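Galactokinase (Bifidobacterium longum subsp. infantis ATCC 15697 = JCM 1222 = DSM 20088, PDB 6TEQ) binds 2-deoxy-2-fluoro-galactose and, as a galactokinase of the GHMP kinase family, probably phosphorylates galactose at the expense of ATP. Local coordinates at residues 30-44 / 56-70. Numbering follows the deposited sequence.
Sequences APEGVWAAPGRVNLI and LPIALPHRTFIALKP
Trp35 and Ile66 exchange two backbone hydrogen bonds, and the N of Ile66 meets the O of Trp35 at 2.8 Å with an almost straight N-H...O angle of 172°. They lie in the long antiparallel beta hairpin of strands 33-42 and 54-70, within the galactokinase galactose-binding signature of this GHMP-family enzyme. Paired bonds also join Ala37 with Thr64 and Val41 with Ile58. Two bulges break the ladder: a classic one where Glu32 and Gly33 both face Leu68, and another where the register slips by two residues between Pro38 and Arg40, around the corner at Pro61. Beyond this second bulge Arg40 reaches the bound fluorogalactose and forms a salt bridge with Asp191. At the far end the Asn42 amide takes part: with CG anti to its own N (chi1 -162°), OD1 accepts the N-H of Leu56 in the carbonyl plane at 3.2 Å, while ND2 bonds Glu46 of the sugar pocket.

Arg63 runs alongside Pro38, its CG 3.7 Å from Pro38 CA, and the carbonyl carbon (C) of Ala36 lies over one face of its guanidinium. The bend at chi3 (79°) folds that group back along strand 33-42, where NH2 forms a salt bridge with Glu415. A leucine here would probably leave Glu415 without its mate and the Ser411 carbonyl without the NH1 donor. On the same side of the sheet, Ala36 CB sits over the Phe65 ring in a CH-pi contact, 3.9 Å from the centroid, and Val34 CG1 approaches the ring edge. On the opposite side the Trp35 indole presents its edge to the carbonyls of Ile66 and Leu68, and its CZ3 packs 4.0 Å from Leu68 CB.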
ATOM      1  N   ALA A  30      18.468  25.784  -1.628  1.00 19.69           N
ATOM      2  CA  ALA A  30      18.344  24.621  -2.545  1.00 21.75           C
ATOM      3  C   ALA A  30      18.268  23.352  -1.703  1.00 19.63           C
ATOM      4  O   ALA A  30      18.955  23.248  -0.700  1.00 22.03           O
ATOM      5  CB  ALA A  30      19.540  24.546  -3.446  1.00 28.00           C
ATOM      6  N   PRO A  31      17.473  22.323  -2.071  1.00 18.27           N
ATOM      7  CA  PRO A  31      17.505  21.072  -1.323  1.00 18.48           C
ATOM      8  C   PRO A  31      18.779  20.321  -1.704  1.00 19.52           C
ATOM      9  O   PRO A  31      19.410  20.630  -2.753  1.00 20.49           O
ATOM     10  CB  PRO A  31      16.320  20.297  -1.875  1.00 19.17           C
ATOM     11  CG  PRO A  31      16.138  20.841  -3.270  1.00 18.82           C
ATOM     12  CD  PRO A  31      16.590  22.286  -3.231  1.00 16.39           C
ATOM     13  N   GLU A  32      19.167  19.377  -0.857  1.00 17.94           N
ATOM     14  CA  GLU A  32      20.341  18.501  -1.147  1.00 15.58           C
ATOM     15  C   GLU A  32      20.015  17.580  -2.319  1.00 15.83           C
ATOM     16  O   GLU A  32      20.903  17.293  -3.106  1.00 18.39           O
ATOM     17  CB  GLU A  32      20.728  17.698   0.089  1.00 17.02           C
ATOM     18  CG  GLU A  32      21.925  16.817  -0.211  1.00 20.10           C
ATOM     19  CD  GLU A  32      22.660  16.257   0.979  1.00 20.86           C
ATOM     20  OE1 GLU A  32      22.547  16.873   2.091  1.00 24.81           O
ATOM     21  OE2 GLU A  32      23.311  15.181   0.778  1.00 25.90           O
ATOM     22  N   GLY A  33      18.757  17.151  -2.481  1.00 17.11           N
ATOM     23  CA  GLY A  33      18.338  16.374  -3.644  1.00 15.46           C
ATOM     24  C   GLY A  33      16.819  16.179  -3.586  1.00 13.15           C
ATOM     25  O   GLY A  33      16.150  16.741  -2.685  1.00 14.99           O
ATOM     26  N   VAL A  34      16.322  15.306  -4.427  1.00 13.60           N
ATOM     27  CA  VAL A  34      14.923  14.885  -4.485  1.00 14.59           C
ATOM     28  C   VAL A  34      14.916  13.368  -4.538  1.00 13.23           C
ATOM     29  O   VAL A  34      15.706  12.801  -5.353  1.00 13.78           O
ATOM     30  CB  VAL A  34      14.201  15.515  -5.674  1.00 13.84           C
ATOM     31  CG1 VAL A  34      12.778  15.056  -5.767  1.00 15.61           C
ATOM     32  CG2 VAL A  34      14.225  17.051  -5.649  1.00 15.27           C
ATOM     33  N   TRP A  35      14.079  12.798  -3.657  1.00 13.36           N
ATOM     34  CA  TRP A  35      13.817  11.369  -3.664  1.00 13.90           C
ATOM     35  C   TRP A  35      12.340  11.144  -3.970  1.00 14.02           C
ATOM     36  O   TRP A  35      11.585  12.098  -3.929  1.00 14.51           O
ATOM     37  CB  TRP A  35      14.285  10.735  -2.379  1.00 14.51           C
ATOM     38  CG  TRP A  35      15.766  10.896  -2.142  1.00 13.45           C
ATOM     39  CD1 TRP A  35      16.687   9.909  -2.267  1.00 13.02           C
ATOM     40  CD2 TRP A  35      16.501  12.057  -1.701  1.00 13.40           C
ATOM     41  NE1 TRP A  35      17.917  10.361  -1.882  1.00 14.06           N
ATOM     42  CE2 TRP A  35      17.848  11.658  -1.540  1.00 15.33           C
ATOM     43  CE3 TRP A  35      16.149  13.373  -1.380  1.00 13.66           C
ATOM     44  CZ2 TRP A  35      18.872  12.558  -1.204  1.00 15.43           C
ATOM     45  CZ3 TRP A  35      17.117  14.230  -0.923  1.00 14.97           C
ATOM     46  CH2 TRP A  35      18.477  13.835  -0.873  1.00 15.95           C
ATOM     47  N   ALA A  36      11.972   9.916  -4.293  1.00 12.10           N
ATOM     48  CA  ALA A  36      10.550   9.621  -4.525  1.00 13.96           C
ATOM     49  C   ALA A  36      10.259   8.181  -4.223  1.00 12.17           C
ATOM     50  O   ALA A  36      11.168   7.355  -4.252  1.00 13.60           O
ATOM     51  CB  ALA A  36      10.125   9.996  -5.921  1.00 13.21           C
ATOM     52  N   ALA A  37       9.028   7.959  -3.756  1.00 13.24           N
ATOM     53  CA  ALA A  37       8.538   6.600  -3.510  1.00 12.03           C
ATOM     54  C   ALA A  37       7.172   6.487  -4.133  1.00 11.43           C
ATOM     55  O   ALA A  37       6.354   7.439  -4.069  1.00 11.56           O
ATOM     56  CB  ALA A  37       8.548   6.316  -2.040  1.00 12.21           C
ATOM     57  N   PRO A  38       6.856   5.311  -4.677  1.00 10.47           N
ATOM     58  CA  PRO A  38       5.558   5.117  -5.310  1.00 12.12           C
ATOM     59  C   PRO A  38       4.463   4.706  -4.335  1.00 10.04           C
ATOM     60  O   PRO A  38       4.660   4.130  -3.270  1.00 12.28           O
ATOM     61  CB  PRO A  38       5.836   4.024  -6.334  1.00 10.59           C
ATOM     62  CG  PRO A  38       6.855   3.139  -5.591  1.00 13.53           C
ATOM     63  CD  PRO A  38       7.767   4.172  -4.945  1.00 12.83           C
ATOM     64  N   GLY A  39       3.236   4.968  -4.776  1.00 12.17           N
ATOM     65  CA  GLY A  39       2.075   4.277  -4.221  1.00 11.35           C
ATOM     66  C   GLY A  39       2.028   2.864  -4.777  1.00 11.61           C
ATOM     67  O   GLY A  39       2.940   2.465  -5.494  1.00 12.04           O
ATOM     68  N   ARG A  40       0.989   2.112  -4.410  1.00 11.11           N
ATOM     69  CA  ARG A  40       0.963   0.690  -4.745  1.00  9.00           C
ATOM     70  C   ARG A  40      -0.456   0.236  -4.978  1.00  9.69           C
ATOM     71  O   ARG A  40      -1.413   0.773  -4.346  1.00 11.23           O
ATOM     72  CB  ARG A  40       1.629  -0.120  -3.627  1.00 10.28           C
ATOM     73  CG  ARG A  40       0.904  -0.143  -2.298  1.00 11.88           C
ATOM     74  CD  ARG A  40      -0.037  -1.299  -2.158  1.00 12.39           C
ATOM     75  NE  ARG A  40      -0.851  -1.182  -0.945  1.00 14.45           N
ATOM     76  CZ  ARG A  40      -1.998  -0.550  -0.833  1.00 14.65           C
ATOM     77  NH1 ARG A  40      -2.598  -0.506   0.355  1.00 14.54           N
ATOM     78  NH2 ARG A  40      -2.634  -0.066  -1.893  1.00 15.53           N
ATOM     79  N   VAL A  41      -0.583  -0.851  -5.736  0.50 11.35           N
ATOM     80  CA  VAL A  41      -1.823  -1.666  -5.706  0.50 14.84           C
ATOM     81  C   VAL A  41      -1.470  -3.102  -5.323  0.50 12.51           C
ATOM     82  O   VAL A  41      -0.601  -3.732  -5.927  0.50 13.46           O
ATOM     83  CB  VAL A  41      -2.603  -1.600  -7.028  0.50 16.15           C
ATOM     84  CG1 VAL A  41      -3.450  -0.365  -7.135  0.50 17.51           C
ATOM     85  CG2 VAL A  41      -1.682  -1.598  -8.213  0.50 19.47           C
ATOM     86  N   ASN A  42      -2.215  -3.614  -4.364  1.00 11.15           N
ATOM     87  CA  ASN A  42      -2.081  -5.017  -3.964  1.00 11.14           C
ATOM     88  C   ASN A  42      -2.894  -5.826  -4.963  1.00 11.13           C
ATOM     89  O   ASN A  42      -4.101  -5.686  -5.024  1.00 11.63           O
ATOM     90  CB  ASN A  42      -2.471  -5.243  -2.518  1.00 12.19           C
ATOM     91  CG  ASN A  42      -1.927  -6.552  -2.017  1.00 12.20           C
ATOM     92  OD1 ASN A  42      -0.987  -7.092  -2.594  1.00 12.86           O
ATOM     93  ND2 ASN A  42      -2.575  -7.043  -0.978  1.00 11.82           N
ATOM     94  N   LEU A  43      -2.237  -6.679  -5.719  1.00 10.19           N
ATOM     95  CA  LEU A  43      -2.990  -7.458  -6.708  1.00 11.24           C
ATOM     96  C   LEU A  43      -3.902  -8.426  -5.958  1.00  9.85           C
ATOM     97  O   LEU A  43      -5.037  -8.646  -6.393  1.00 10.97           O
ATOM     98  CB  LEU A  43      -2.064  -8.181  -7.670  1.00 10.36           C
ATOM     99  CG  LEU A  43      -1.161  -7.327  -8.538  1.00 10.26           C
ATOM    100  CD1 LEU A  43      -0.230  -8.228  -9.288  1.00 13.06           C
ATOM    101  CD2 LEU A  43      -1.955  -6.433  -9.486  1.00 11.58           C
ATOM    102  N   ILE A  44      -3.355  -9.099  -4.950  1.00 11.40           N
ATOM    103  CA  ILE A  44      -4.109 -10.084  -4.146  1.00 10.36           C
ATOM    104  C   ILE A  44      -3.273 -10.388  -2.920  1.00 11.92           C
ATOM    105  O   ILE A  44      -2.095 -10.080  -2.892  1.00 12.01           O
ATOM    106  CB  ILE A  44      -4.359 -11.332  -5.056  1.00 10.51           C
ATOM    107  CG1 ILE A  44      -5.439 -12.221  -4.489  1.00 11.25           C
ATOM    108  CG2 ILE A  44      -3.112 -12.111  -5.386  1.00 11.35           C
ATOM    109  CD1 ILE A  44      -5.977 -13.255  -5.469  1.00 11.47           C
ATOM    110  N   LEU A  56       0.908  -9.715  -2.817  1.00 10.41           N
ATOM    111  CA  LEU A  56       1.395  -9.545  -4.197  1.00 11.20           C
ATOM    112  C   LEU A  56       1.138  -8.144  -4.708  1.00 11.09           C
ATOM    113  O   LEU A  56       0.299  -7.967  -5.598  1.00 11.23           O
ATOM    114  CB  LEU A  56       0.756 -10.626  -5.068  1.00 10.53           C
ATOM    115  CG  LEU A  56       1.412 -10.811  -6.425  1.00 11.60           C
ATOM    116  CD1 LEU A  56       2.826 -11.390  -6.284  1.00 11.43           C
ATOM    117  CD2 LEU A  56       0.565 -11.715  -7.284  1.00 13.30           C
ATOM    118  N   PRO A  57       1.873  -7.147  -4.166  1.00 11.65           N
ATOM    119  CA  PRO A  57       1.717  -5.793  -4.693  1.00 12.07           C
ATOM    120  C   PRO A  57       2.623  -5.484  -5.881  1.00 11.86           C
ATOM    121  O   PRO A  57       3.587  -6.159  -6.153  1.00 12.28           O
ATOM    122  CB  PRO A  57       2.143  -4.926  -3.500  1.00 12.36           C
ATOM    123  CG  PRO A  57       3.208  -5.763  -2.779  1.00 12.66           C
ATOM    124  CD  PRO A  57       2.651  -7.207  -2.887  1.00 12.02           C
ATOM    125  N   ILE A  58       2.165  -4.463  -6.607  1.00 11.17           N
ATOM    126  CA  ILE A  58       2.978  -3.730  -7.607  1.00  9.63           C
ATOM    127  C   ILE A  58       3.089  -2.298  -7.143  1.00 10.99           C
ATOM    128  O   ILE A  58       2.172  -1.786  -6.430  1.00 12.00           O
ATOM    129  CB  ILE A  58       2.384  -3.824  -9.015  1.00 11.56           C
ATOM    130  CG1 ILE A  58       0.986  -3.227  -9.100  1.00 13.07           C
ATOM    131  CG2 ILE A  58       2.422  -5.260  -9.487  1.00 11.37           C
ATOM    132  CD1 ILE A  58       0.498  -2.978 -10.480  1.00 13.31           C
ATOM    133  N   ALA A  59       4.160  -1.667  -7.571  1.00 10.81           N
ATOM    134  CA  ALA A  59       4.331  -0.227  -7.341  1.00 12.07           C
ATOM    135  C   ALA A  59       3.659   0.487  -8.507  1.00 11.56           C
ATOM    136  O   ALA A  59       3.887   0.124  -9.705  1.00 15.07           O
ATOM    137  CB  ALA A  59       5.782   0.118  -7.267  1.00 12.21           C
ATOM    138  N   LEU A  60       2.870   1.507  -8.219  1.00 11.27           N
ATOM    139  CA  LEU A  60       2.311   2.362  -9.274  1.00 11.41           C
ATOM    140  C   LEU A  60       3.379   3.287  -9.866  1.00 11.35           C
ATOM    141  O   LEU A  60       4.390   3.598  -9.242  1.00 12.27           O
ATOM    142  CB  LEU A  60       1.153   3.163  -8.707  1.00 12.67           C
ATOM    143  CG  LEU A  60      -0.119   2.394  -8.414  1.00 13.92           C
ATOM    144  CD1 LEU A  60      -1.024   3.309  -7.634  1.00 14.59           C
ATOM    145  CD2 LEU A  60      -0.791   1.971  -9.708  1.00 14.85           C
ATOM    146  N   PRO A  61       3.142   3.850 -11.066  1.00 12.29           N
ATOM    147  CA  PRO A  61       4.034   4.883 -11.551  1.00 12.70           C
ATOM    148  C   PRO A  61       3.882   6.191 -10.761  1.00 10.78           C
ATOM    149  O   PRO A  61       4.757   7.040 -10.790  1.00 13.09           O
ATOM    150  CB  PRO A  61       3.534   5.101 -12.955  1.00 11.24           C
ATOM    151  CG  PRO A  61       2.130   4.577 -13.032  1.00 13.59           C
ATOM    152  CD  PRO A  61       2.085   3.475 -12.018  1.00 12.45           C
ATOM    153  N   HIS A  62       2.766   6.325 -10.074  1.00 10.36           N
ATOM    154  CA  HIS A  62       2.395   7.516  -9.275  1.00 11.13           C
ATOM    155  C   HIS A  62       3.293   7.534  -8.042  1.00 10.23           C
ATOM    156  O   HIS A  62       3.322   6.538  -7.279  1.00 12.15           O
ATOM    157  CB  HIS A  62       0.944   7.456  -8.816  1.00 12.26           C
ATOM    158  CG  HIS A  62       0.006   7.436  -9.965  1.00 12.13           C
ATOM    159  ND1 HIS A  62      -0.113   6.305 -10.752  1.00 12.45           N
ATOM    160  CD2 HIS A  62      -0.807   8.385 -10.485  1.00 11.90           C
ATOM    161  CE1 HIS A  62      -0.957   6.574 -11.748  1.00 12.68           C
ATOM    162  NE2 HIS A  62      -1.426   7.831 -11.576  1.00 11.95           N
ATOM    163  N   ARG A  63       4.007   8.630  -7.812  1.00 10.32           N
ATOM    164  CA  ARG A  63       4.998   8.770  -6.752  1.00 12.21           C
ATOM    165  C   ARG A  63       4.744  10.031  -5.937  1.00 12.06           C
ATOM    166  O   ARG A  63       4.169  11.040  -6.479  1.00 13.91           O
ATOM    167  CB  ARG A  63       6.388   8.741  -7.325  1.00 11.77           C
ATOM    168  CG  ARG A  63       6.722   7.414  -8.031  1.00 12.52           C
ATOM    169  CD  ARG A  63       7.832   7.510  -9.051  1.00 15.06           C
ATOM    170  NE  ARG A  63       9.201   7.525  -8.524  1.00 13.56           N
ATOM    171  CZ  ARG A  63       9.895   6.473  -8.108  1.00 14.74           C
ATOM    172  NH1 ARG A  63       9.358   5.266  -8.098  1.00 14.58           N
ATOM    173  NH2 ARG A  63      11.158   6.627  -7.741  1.00 17.08           N
ATOM    174  N   THR A  64       5.275   9.978  -4.719  1.00 11.37           N
ATOM    175  CA  THR A  64       5.458  11.160  -3.854  1.00 11.07           C
ATOM    176  C   THR A  64       6.932  11.549  -4.011  1.00 11.54           C
ATOM    177  O   THR A  64       7.811  10.692  -3.725  1.00 12.66           O
ATOM    178  CB  THR A  64       5.107  10.852  -2.413  1.00 14.00           C
ATOM    179  OG1 THR A  64       3.707  10.615  -2.443  1.00 13.34           O
ATOM    180  CG2 THR A  64       5.443  11.928  -1.399  1.00 15.14           C
ATOM    181  N   PHE A  65       7.182  12.815  -4.303  1.00 13.52           N
ATOM    182  CA  PHE A  65       8.511  13.394  -4.476  1.00 11.67           C
ATOM    183  C   PHE A  65       8.830  14.277  -3.295  1.00 12.67           C
ATOM    184  O   PHE A  65       7.977  15.049  -2.825  1.00 14.60           O
ATOM    185  CB  PHE A  65       8.602  14.245  -5.743  1.00 13.04           C
ATOM    186  CG  PHE A  65       8.501  13.402  -6.982  1.00 13.02           C
ATOM    187  CD1 PHE A  65       7.273  13.011  -7.453  1.00 14.58           C
ATOM    188  CD2 PHE A  65       9.610  13.161  -7.776  1.00 12.75           C
ATOM    189  CE1 PHE A  65       7.195  12.208  -8.571  1.00 16.11           C
ATOM    190  CE2 PHE A  65       9.539  12.322  -8.871  1.00 14.55           C
ATOM    191  CZ  PHE A  65       8.317  11.886  -9.285  1.00 15.76           C
ATOM    192  N   ILE A  66       9.979  14.004  -2.700  1.00 14.01           N
ATOM    193  CA  ILE A  66      10.432  14.751  -1.507  1.00 11.71           C
ATOM    194  C   ILE A  66      11.702  15.479  -1.894  1.00 14.75           C
ATOM    195  O   ILE A  66      12.717  14.832  -2.232  1.00 13.11           O
ATOM    196  CB  ILE A  66      10.679  13.901  -0.275  1.00 11.91           C
ATOM    197  CG1 ILE A  66      10.952  14.726   1.000  1.00 11.65           C
ATOM    198  CG2 ILE A  66      11.683  12.789  -0.519  1.00 12.62           C
ATOM    199  CD1 ILE A  66      11.285  13.882   2.194  1.00 11.71           C
ATOM    200  N   ALA A  67      11.656  16.794  -1.790  1.00 15.12           N
ATOM    201  CA  ALA A  67      12.902  17.622  -1.837  1.00 15.31           C
ATOM    202  C   ALA A  67      13.348  17.779  -0.374  1.00 14.79           C
ATOM    203  O   ALA A  67      12.530  18.190   0.461  1.00 15.19           O
ATOM    204  CB  ALA A  67      12.625  18.931  -2.527  1.00 15.66           C
ATOM    205  N   LEU A  68      14.564  17.382  -0.037  1.00 15.31           N
ATOM    206  CA  LEU A  68      15.018  17.406   1.365  1.00 12.44           C
ATOM    207  C   LEU A  68      16.402  17.996   1.519  1.00 14.42           C
ATOM    208  O   LEU A  68      17.256  17.824   0.613  1.00 17.35           O
ATOM    209  CB  LEU A  68      14.949  15.969   1.899  1.00 13.60           C
ATOM    210  CG  LEU A  68      15.310  15.778   3.392  1.00 15.34           C
ATOM    211  CD1 LEU A  68      14.481  14.678   4.017  1.00 16.45           C
ATOM    212  CD2 LEU A  68      16.798  15.505   3.562  1.00 18.95           C
ATOM    213  N   LYS A  69      16.624  18.631   2.660  1.00 16.53           N
ATOM    214  CA  LYS A  69      17.985  19.070   3.068  1.00 16.35           C
ATOM    215  C   LYS A  69      18.106  18.784   4.545  1.00 15.90           C
ATOM    216  O   LYS A  69      17.214  19.123   5.311  1.00 18.03           O
ATOM    217  CB  LYS A  69      18.235  20.551   2.770  1.00 18.03           C
ATOM    218  CG  LYS A  69      19.642  20.996   3.059  1.00 21.22           C
ATOM    219  CD  LYS A  69      19.855  22.422   2.636  1.00 22.51           C
ATOM    220  CE  LYS A  69      21.287  22.840   2.859  1.00 25.01           C
ATOM    221  NZ  LYS A  69      21.376  24.284   2.720  1.00 28.20           N
ATOM    222  N   PRO A  70      19.216  18.169   4.981  1.00 15.62           N
ATOM    223  CA  PRO A  70      19.380  17.908   6.415  1.00 18.36           C
ATOM    224  C   PRO A  70      19.658  19.243   7.108  1.00 17.33           C
ATOM    225  O   PRO A  70      20.137  20.154   6.480  1.00 18.22           O
ATOM    226  CB  PRO A  70      20.595  16.990   6.464  1.00 18.83           C
ATOM    227  CG  PRO A  70      21.396  17.368   5.220  1.00 15.84           C
ATOM    228  CD  PRO A  70      20.356  17.729   4.151  1.00 16.88           C
TER
HETATM  229  O   HOH W   1      21.344  24.128  -0.507  1.00 34.41           O